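Local coordinates for 303aa long hypothetical esterase (Sulfolobus tokodaii, PDB 3AIN), which probably hydrolyses carboxylic esters, as a thermostable, dimeric carboxylesterase of the hormone-sensitive-lipase-like group with an alpha/beta hydrolase fold, at residues Leu209-Ile223 against Ile258-Glu270. The protein carries 1 engineered substitution. Residues are numbered along the deposited sequence; the frame is centred on the assembly and turned at random.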
ATOM      1  N   LEU A 209       3.618 -21.087   6.526  1.00  9.14           N
ATOM      2  CA  LEU A 209       3.183 -21.688   7.799  1.00  9.95           C
ATOM      3  C   LEU A 209       4.405 -22.289   8.506  1.00 11.71           C
ATOM      4  O   LEU A 209       4.583 -22.137   9.714  1.00 13.85           O
ATOM      5  CB  LEU A 209       2.149 -22.803   7.520  1.00  9.99           C
ATOM      6  CG  LEU A 209       1.801 -23.654   8.748  1.00 11.55           C
ATOM      7  CD1 LEU A 209       1.005 -22.826   9.754  1.00 15.38           C
ATOM      8  CD2 LEU A 209       0.947 -24.837   8.276  1.00 13.48           C
ATOM      9  N   TYR A 210       5.259 -22.975   7.762  1.00 11.08           N
ATOM     10  CA  TYR A 210       6.436 -23.598   8.389  1.00 10.25           C
ATOM     11  C   TYR A 210       7.549 -22.587   8.696  1.00 14.05           C
ATOM     12  O   TYR A 210       8.181 -22.659   9.757  1.00 16.43           O
ATOM     13  CB  TYR A 210       6.974 -24.748   7.517  1.00 11.50           C
ATOM     14  CG  TYR A 210       6.060 -25.941   7.541  1.00 12.43           C
ATOM     15  CD1 TYR A 210       6.165 -26.897   8.551  1.00 10.59           C
ATOM     16  CD2 TYR A 210       4.991 -26.041   6.652  1.00 11.12           C
ATOM     17  CE1 TYR A 210       5.284 -27.983   8.616  1.00 13.27           C
ATOM     18  CE2 TYR A 210       4.043 -27.039   6.779  1.00 10.72           C
ATOM     19  CZ  TYR A 210       4.228 -28.049   7.722  1.00  9.87           C
ATOM     20  OH  TYR A 210       3.307 -29.056   7.824  1.00 12.61           O
ATOM     21  N   ASP A 211       7.754 -21.622   7.805  1.00 10.92           N
ATOM     22  CA  ASP A 211       8.824 -20.630   7.995  1.00 13.06           C
ATOM     23  C   ASP A 211       8.484 -19.735   9.177  1.00 14.48           C
ATOM     24  O   ASP A 211       9.387 -19.234   9.851  1.00 15.29           O
ATOM     25  CB  ASP A 211       8.971 -19.742   6.754  1.00 11.47           C
ATOM     26  CG  ASP A 211       9.723 -20.416   5.606  1.00 16.76           C
ATOM     27  OD1 ASP A 211      10.282 -21.511   5.782  1.00 20.68           O
ATOM     28  OD2 ASP A 211       9.744 -19.812   4.518  1.00 23.34           O
ATOM     29  N   ASN A 212       7.193 -19.423   9.340  1.00 11.40           N
ATOM     30  CA  ASN A 212       6.778 -18.324  10.221  1.00 12.54           C
ATOM     31  C   ASN A 212       5.894 -18.824  11.363  1.00 11.49           C
ATOM     32  O   ASN A 212       5.339 -18.033  12.122  1.00 14.37           O
ATOM     33  CB  ASN A 212       6.030 -17.221   9.428  1.00 10.17           C
ATOM     34  CG  ASN A 212       6.864 -16.643   8.293  1.00 16.93           C
ATOM     35  OD1 ASN A 212       6.340 -16.317   7.220  1.00 22.82           O
ATOM     36  ND2 ASN A 212       8.113 -16.336   8.587  1.00 14.20           N
ATOM     37  N   GLY A 213       5.804 -20.142  11.539  1.00 12.13           N
ATOM     38  CA  GLY A 213       4.864 -20.700  12.529  1.00 15.71           C
ATOM     39  C   GLY A 213       5.325 -20.673  13.983  1.00 14.70           C
ATOM     40  O   GLY A 213       4.561 -21.050  14.891  1.00 15.75           O
ATOM     41  N   GLU A 214       6.594 -20.326  14.205  1.00 14.59           N
ATOM     42  CA  GLU A 214       7.076 -19.955  15.563  1.00 17.77           C
ATOM     43  C   GLU A 214       7.869 -18.652  15.548  1.00 16.28           C
ATOM     44  O   GLU A 214       8.453 -18.276  14.526  1.00 18.95           O
ATOM     45  CB  GLU A 214       7.944 -21.076  16.173  1.00 15.93           C
ATOM     46  CG  GLU A 214       7.278 -22.446  16.169  1.00 17.37           C
ATOM     47  CD  GLU A 214       6.153 -22.576  17.186  1.00 17.30           C
ATOM     48  OE1 GLU A 214       6.048 -21.709  18.088  1.00 22.53           O
ATOM     49  OE2 GLU A 214       5.268 -23.427  16.977  1.00 25.61           O
ATOM     50  N   GLY A 215       7.844 -17.938  16.677  1.00 17.78           N
ATOM     51  CA  GLY A 215       8.683 -16.755  16.850  1.00 17.88           C
ATOM     52  C   GLY A 215       8.101 -15.440  16.371  1.00 22.53           C
ATOM     53  O   GLY A 215       8.771 -14.403  16.448  1.00 20.10           O
ATOM     54  N   PHE A 216       6.933 -15.488  15.726  1.00 19.15           N
ATOM     55  CA  PHE A 216       6.351 -14.268  15.148  1.00 17.96           C
ATOM     56  C   PHE A 216       4.922 -14.050  15.649  1.00 19.49           C
ATOM     57  O   PHE A 216       4.013 -13.777  14.855  1.00 18.85           O
ATOM     58  CB  PHE A 216       6.394 -14.329  13.611  1.00 17.82           C
ATOM     59  CG  PHE A 216       7.789 -14.455  13.044  1.00 15.60           C
ATOM     60  CD1 PHE A 216       8.164 -15.589  12.352  1.00 19.30           C
ATOM     61  CD2 PHE A 216       8.678 -13.387  13.099  1.00 17.11           C
ATOM     62  CE1 PHE A 216       9.431 -15.679  11.762  1.00 22.82           C
ATOM     63  CE2 PHE A 216       9.928 -13.469  12.520  1.00 21.39           C
ATOM     64  CZ  PHE A 216      10.301 -14.609  11.834  1.00 22.06           C
ATOM     65  N   PHE A 217       4.749 -14.122  16.990  1.00 18.32           N
ATOM     66  CA  PHE A 217       3.476 -13.751  17.631  1.00 17.59           C
ATOM     67  C   PHE A 217       2.279 -14.699  17.495  1.00 21.02           C
ATOM     68  O   PHE A 217       1.806 -15.260  18.484  1.00 17.90           O
ATOM     69  CB  PHE A 217       3.065 -12.330  17.199  1.00 17.45           C
ATOM     70  CG  PHE A 217       1.885 -11.758  17.975  1.00 24.83           C
ATOM     71  CD1 PHE A 217       0.791 -11.216  17.306  1.00 27.39           C
ATOM     72  CD2 PHE A 217       1.871 -11.762  19.365  1.00 33.11           C
ATOM     73  CE1 PHE A 217      -0.295 -10.681  18.014  1.00 29.25           C
ATOM     74  CE2 PHE A 217       0.837 -11.137  20.072  1.00 35.95           C
ATOM     75  CZ  PHE A 217      -0.268 -10.652  19.400  1.00 28.65           C
ATOM     76  N   LEU A 218       1.890 -14.982  16.237  1.00 16.57           N
ATOM     77  CA  LEU A 218       0.827 -15.931  15.990  1.00 15.96           C
ATOM     78  C   LEU A 218       1.578 -17.217  15.667  1.00 18.94           C
ATOM     79  O   LEU A 218       2.288 -17.270  14.662  1.00 17.62           O
ATOM     80  CB  LEU A 218      -0.008 -15.531  14.764  1.00 14.51           C
ATOM     81  CG  LEU A 218      -1.066 -16.590  14.405  1.00 15.64           C
ATOM     82  CD1 LEU A 218      -2.146 -16.740  15.461  1.00 18.44           C
ATOM     83  CD2 LEU A 218      -1.667 -16.214  13.064  1.00 14.17           C
ATOM     84  N   THR A 219       1.410 -18.248  16.503  1.00 15.27           N
ATOM     85  CA  THR A 219       2.123 -19.527  16.318  1.00 16.10           C
ATOM     86  C   THR A 219       1.215 -20.659  15.817  1.00 17.86           C
ATOM     87  O   THR A 219      -0.019 -20.593  15.929  1.00 15.48           O
ATOM     88  CB  THR A 219       2.771 -20.009  17.650  1.00 18.43           C
ATOM     89  OG1 THR A 219       1.741 -20.361  18.589  1.00 17.74           O
ATOM     90  CG2 THR A 219       3.649 -18.906  18.242  1.00 18.36           C
ATOM     91  N   ARG A 220       1.837 -21.764  15.409  1.00 17.81           N
ATOM     92  CA  ARG A 220       1.103 -23.004  15.135  1.00 17.94           C
ATOM     93  C   ARG A 220       0.197 -23.405  16.282  1.00 18.91           C
ATOM     94  O   ARG A 220      -0.915 -23.890  16.053  1.00 17.56           O
ATOM     95  CB  ARG A 220       2.078 -24.157  14.877  1.00 21.75           C
ATOM     96  CG  ARG A 220       3.113 -23.875  13.818  1.00 28.25           C
ATOM     97  CD  ARG A 220       2.491 -23.935  12.454  1.00 27.35           C
ATOM     98  NE  ARG A 220       1.633 -25.110  12.284  1.00 25.59           N
ATOM     99  CZ  ARG A 220       2.026 -26.247  11.704  1.00 26.08           C
ATOM    100  NH1 ARG A 220       3.288 -26.396  11.314  1.00 24.08           N
ATOM    101  NH2 ARG A 220       1.143 -27.215  11.472  1.00 26.03           N
ATOM    102  N   GLU A 221       0.762 -23.412  17.488  1.00 19.37           N
ATOM    103  CA  GLU A 221       0.002 -23.809  18.667  1.00 23.94           C
ATOM    104  C   GLU A 221      -1.278 -22.972  18.828  1.00 23.77           C
ATOM    105  O   GLU A 221      -2.341 -23.506  19.126  1.00 20.61           O
ATOM    106  CB  GLU A 221       0.876 -23.697  19.920  1.00 25.39           C
ATOM    107  CG  GLU A 221       1.923 -24.812  20.041  1.00 32.45           C
ATOM    108  CD  GLU A 221       3.122 -24.639  19.107  1.00 37.39           C
ATOM    109  OE1 GLU A 221       3.351 -23.527  18.580  1.00 24.24           O
ATOM    110  OE2 GLU A 221       3.932 -25.584  19.025  1.00 34.71           O
ATOM    111  N   HIS A 222      -1.180 -21.663  18.607  1.00 20.38           N
ATOM    112  CA  HIS A 222      -2.380 -20.812  18.622  1.00 15.96           C
ATOM    113  C   HIS A 222      -3.374 -21.203  17.540  1.00 14.47           C
ATOM    114  O   HIS A 222      -4.584 -21.232  17.777  1.00 16.03           O
ATOM    115  CB  HIS A 222      -2.007 -19.349  18.443  1.00 16.93           C
ATOM    116  CG  HIS A 222      -1.100 -18.837  19.510  1.00 22.67           C
ATOM    117  ND1 HIS A 222      -0.148 -17.869  19.274  1.00 27.17           N
ATOM    118  CD2 HIS A 222      -0.909 -19.248  20.788  1.00 31.83           C
ATOM    119  CE1 HIS A 222       0.535 -17.649  20.384  1.00 28.91           C
ATOM    120  NE2 HIS A 222       0.066 -18.446  21.328  1.00 31.40           N
ATOM    121  N   ILE A 223      -2.880 -21.316  16.311  1.00 13.56           N
ATOM    122  CA  ILE A 223      -3.766 -21.640  15.199  1.00 13.15           C
ATOM    123  C   ILE A 223      -4.528 -22.951  15.445  1.00 13.78           C
ATOM    124  O   ILE A 223      -5.761 -22.987  15.310  1.00 12.30           O
ATOM    125  CB  ILE A 223      -2.980 -21.712  13.871  1.00 14.08           C
ATOM    126  CG1 ILE A 223      -2.432 -20.314  13.511  1.00 14.42           C
ATOM    127  CG2 ILE A 223      -3.900 -22.244  12.797  1.00 13.49           C
ATOM    128  CD1 ILE A 223      -1.383 -20.303  12.353  1.00 15.05           C
ATOM    129  N   ILE A 258      -4.210  -7.441   2.217  1.00 10.02           N
ATOM    130  CA  ILE A 258      -2.921  -7.092   2.815  1.00  8.99           C
ATOM    131  C   ILE A 258      -2.349  -8.331   3.507  1.00 11.50           C
ATOM    132  O   ILE A 258      -3.033  -8.994   4.276  1.00 10.46           O
ATOM    133  CB  ILE A 258      -3.161  -6.012   3.885  1.00  8.43           C
ATOM    134  CG1 ILE A 258      -3.418  -4.671   3.211  1.00  8.27           C
ATOM    135  CG2 ILE A 258      -1.973  -5.872   4.837  1.00 13.55           C
ATOM    136  CD1 ILE A 258      -3.978  -3.618   4.152  1.00 11.31           C
ATOM    137  N   THR A 259      -1.115  -8.686   3.169  1.00  8.80           N
ATOM    138  CA  THR A 259      -0.454  -9.764   3.897  1.00  9.06           C
ATOM    139  C   THR A 259       0.794  -9.216   4.558  1.00  8.35           C
ATOM    140  O   THR A 259       1.198  -8.079   4.303  1.00 10.49           O
ATOM    141  CB  THR A 259      -0.059 -10.926   2.983  1.00 11.24           C
ATOM    142  OG1 THR A 259       0.740 -10.432   1.895  1.00 17.62           O
ATOM    143  CG2 THR A 259      -1.301 -11.652   2.435  1.00 12.02           C
ATOM    144  N   ALA A 260       1.299  -9.969   5.535  1.00 11.05           N
ATOM    145  CA  ALA A 260       2.511  -9.567   6.266  1.00 11.55           C
ATOM    146  C   ALA A 260       3.615 -10.583   5.986  1.00 12.16           C
ATOM    147  O   ALA A 260       3.362 -11.789   5.962  1.00 10.62           O
ATOM    148  CB  ALA A 260       2.200  -9.518   7.781  1.00 10.39           C
ATOM    149  N   GLU A 261       4.843 -10.090   5.805  1.00 11.43           N
ATOM    150  CA  GLU A 261       5.963 -10.931   5.407  1.00 13.75           C
ATOM    151  C   GLU A 261       6.213 -12.095   6.385  1.00 13.14           C
ATOM    152  O   GLU A 261       6.355 -13.244   5.968  1.00 13.78           O
ATOM    153  CB  GLU A 261       7.228 -10.086   5.251  1.00 13.54           C
ATOM    154  CG  GLU A 261       8.435 -10.948   4.850  1.00 17.54           C
ATOM    155  CD  GLU A 261       9.682 -10.120   4.528  1.00 18.66           C
ATOM    156  OE1 GLU A 261       9.812  -8.993   5.036  1.00 16.32           O
ATOM    157  OE2 GLU A 261      10.595 -10.685   3.905  1.00 25.90           O
ATOM    158  N   HIS A 262       6.239 -11.796   7.676  1.00 11.31           N
ATOM    159  CA  HIS A 262       6.630 -12.802   8.671  1.00 13.93           C
ATOM    160  C   HIS A 262       5.395 -13.418   9.318  1.00 14.97           C
ATOM    161  O   HIS A 262       5.329 -13.558  10.529  1.00 21.39           O
ATOM    162  CB  HIS A 262       7.493 -12.152   9.758  1.00 13.46           C
ATOM    163  CG  HIS A 262       8.737 -11.509   9.231  1.00 13.35           C
ATOM    164  ND1 HIS A 262       9.653 -12.198   8.461  1.00 21.83           N
ATOM    165  CD2 HIS A 262       9.153 -10.219   9.245  1.00 17.11           C
ATOM    166  CE1 HIS A 262      10.562 -11.355   8.003  1.00 23.31           C
ATOM    167  NE2 HIS A 262      10.339 -10.171   8.547  1.00 19.99           N
ATOM    168  N   ASP A 263       4.436 -13.823   8.509  1.00 13.92           N
ATOM    169  CA  ASP A 263       3.115 -14.247   9.002  1.00 11.95           C
ATOM    170  C   ASP A 263       2.887 -15.661   8.486  1.00 10.03           C
ATOM    171  O   ASP A 263       3.048 -15.908   7.266  1.00  9.12           O
ATOM    172  CB  ASP A 263       2.069 -13.317   8.387  1.00 12.01           C
ATOM    173  CG  ASP A 263       0.673 -13.549   8.906  1.00 11.23           C
ATOM    174  OD1 ASP A 263       0.362 -14.654   9.433  1.00  9.76           O
ATOM    175  OD2 ASP A 263      -0.199 -12.713   8.522  1.00 14.70           O
ATOM    176  N   PRO A 264       2.582 -16.625   9.379  1.00  9.52           N
ATOM    177  CA  PRO A 264       2.282 -17.944   8.834  1.00 10.23           C
ATOM    178  C   PRO A 264       1.115 -17.943   7.825  1.00 10.65           C
ATOM    179  O   PRO A 264       1.031 -18.872   7.009  1.00 11.42           O
ATOM    180  CB  PRO A 264       1.938 -18.788  10.084  1.00 10.75           C
ATOM    181  CG  PRO A 264       1.446 -17.784  11.081  1.00  8.59           C
ATOM    182  CD  PRO A 264       2.355 -16.582  10.842  1.00 11.05           C
ATOM    183  N   LEU A 265       0.211 -16.963   7.910  1.00  8.39           N
ATOM    184  CA  LEU A 265      -0.931 -16.876   6.970  1.00  9.84           C
ATOM    185  C   LEU A 265      -0.597 -16.198   5.645  1.00  8.71           C
ATOM    186  O   LEU A 265      -1.502 -15.963   4.815  1.00  9.50           O
ATOM    187  CB  LEU A 265      -2.109 -16.107   7.588  1.00 10.91           C
ATOM    188  CG  LEU A 265      -2.717 -16.566   8.919  1.00 22.65           C
ATOM    189  CD1 LEU A 265      -4.100 -15.937   9.184  1.00 15.01           C
ATOM    190  CD2 LEU A 265      -2.746 -18.039   9.113  1.00 16.80           C
ATOM    191  N   ARG A 266       0.654 -15.757   5.470  1.00  8.43           N
ATOM    192  CA  ARG A 266       0.984 -14.960   4.286  1.00  7.62           C
ATOM    193  C   ARG A 266       0.572 -15.693   3.007  1.00 10.91           C
ATOM    194  O   ARG A 266      -0.052 -15.095   2.110  1.00  9.01           O
ATOM    195  CB  ARG A 266       2.485 -14.678   4.237  1.00  8.11           C
ATOM    196  CG  ARG A 266       2.894 -13.705   3.147  1.00 10.94           C
ATOM    197  CD  ARG A 266       4.435 -13.705   3.038  1.00 13.77           C
ATOM    198  NE  ARG A 266       4.903 -14.969   2.468  1.00 16.96           N
ATOM    199  CZ  ARG A 266       5.998 -15.625   2.850  1.00 26.11           C
ATOM    200  NH1 ARG A 266       6.758 -15.156   3.832  1.00 19.95           N
ATOM    201  NH2 ARG A 266       6.327 -16.777   2.262  1.00 20.40           N
ATOM    202  N   ASP A 267       1.094 -16.898   2.816  1.00  8.94           N
ATOM    203  CA  ASP A 267       0.881 -17.558   1.529  1.00  9.22           C
ATOM    204  C   ASP A 267      -0.615 -17.752   1.243  1.00  9.99           C
ATOM    205  O   ASP A 267      -1.068 -17.596   0.106  1.00  9.17           O
ATOM    206  CB  ASP A 267       1.640 -18.883   1.445  1.00  9.23           C
ATOM    207  CG  ASP A 267       3.148 -18.684   1.423  1.00 10.87           C
ATOM    208  OD1 ASP A 267       3.610 -17.532   1.294  1.00 11.16           O
ATOM    209  OD2 ASP A 267       3.868 -19.696   1.415  1.00 11.86           O
ATOM    210  N   GLN A 268      -1.385 -18.181   2.224  1.00  9.81           N
ATOM    211  CA  GLN A 268      -2.800 -18.412   1.942  1.00  9.63           C
ATOM    212  C   GLN A 268      -3.557 -17.119   1.631  1.00 11.76           C
ATOM    213  O   GLN A 268      -4.489 -17.125   0.834  1.00 10.56           O
ATOM    214  CB  GLN A 268      -3.473 -19.234   3.060  1.00 11.94           C
ATOM    215  CG  GLN A 268      -3.609 -18.496   4.370  1.00 10.92           C
ATOM    216  CD  GLN A 268      -4.217 -19.385   5.433  1.00 12.08           C
ATOM    217  OE1 GLN A 268      -3.621 -20.379   5.860  1.00 19.03           O
ATOM    218  NE2 GLN A 268      -5.453 -19.122   5.743  1.00  8.74           N
ATOM    219  N   GLY A 269      -3.152 -15.995   2.228  1.00 10.23           N
ATOM    220  CA  GLY A 269      -3.694 -14.698   1.774  1.00  9.36           C
ATOM    221  C   GLY A 269      -3.449 -14.458   0.301  1.00 13.78           C
ATOM    222  O   GLY A 269      -4.320 -13.937  -0.385  1.00 10.54           O
ATOM    223  N   GLU A 270      -2.183 -14.565  -0.097  1.00 11.78           N
ATOM    224  CA  GLU A 270      -1.842 -14.414  -1.505  1.00 10.39           C
ATOM    225  C   GLU A 270      -2.687 -15.353  -2.365  1.00 10.14           C
ATOM    226  O   GLU A 270      -3.080 -14.982  -3.488  1.00 12.12           O
ATOM    227  CB  GLU A 270      -0.337 -14.669  -1.718  1.00 11.01           C
ATOM    228  CG  GLU A 270       0.559 -13.597  -1.078  1.00 11.37           C
ATOM    229  CD  GLU A 270       2.026 -13.774  -1.476  1.00 15.35           C
ATOM    230  OE1 GLU A 270       2.278 -14.280  -2.588  1.00 26.57           O
ATOM    231  OE2 GLU A 270       2.896 -13.312  -0.729  1.00 22.71           O
TER
HETATM  232  O   HOH W   1       3.385 -13.313  12.221  1.00 13.53           O
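P264 packs between helix 207-212 and the loop leading into helix 220-230, and here the packing is tight. Its CB lies 3.9 Å from L209 CA, its CD rests 3.6 Å from N212 O, and its CG meets both L218 O and I223 CD1. The CB of N212 closes in on P264 N. L218 CD2 and I223 CD1 carry the apolar surface on to L265, whose side chain lies near the presumed nucleophile elbow. Away from this tight part, F216 and H262 form a looser, partly exposed side. Their rings are nearly parallel, 14° between planes, but slid so far apart that they barely overlap; instead H262 CB makes a CH-pi contact over one face of F216, 3.9 Å from the ring centroid and 16° off its normal. With CG anti to the carbonyl carbon (chi1 -60°), the F216 ring is carried across to H262. An alanine in place of F216 would remove that face, and H262 would probably be left freer to turn. One water donates to both F216 O (2.7 Å) and H262 O (2.6 Å), joining two carbonyls that cannot bond each other. At the start of the D263-R266 type I turn, D263 OD1 accepts a capping bond from L265 N, which comes from above the carboxylate plane; H293 packs on D263. The contact thus exemplifies loops joined without a clear direct hydrogen bond: a proline ring fitted against side chains and backbone carbonyls, and one bridging water, do the holding.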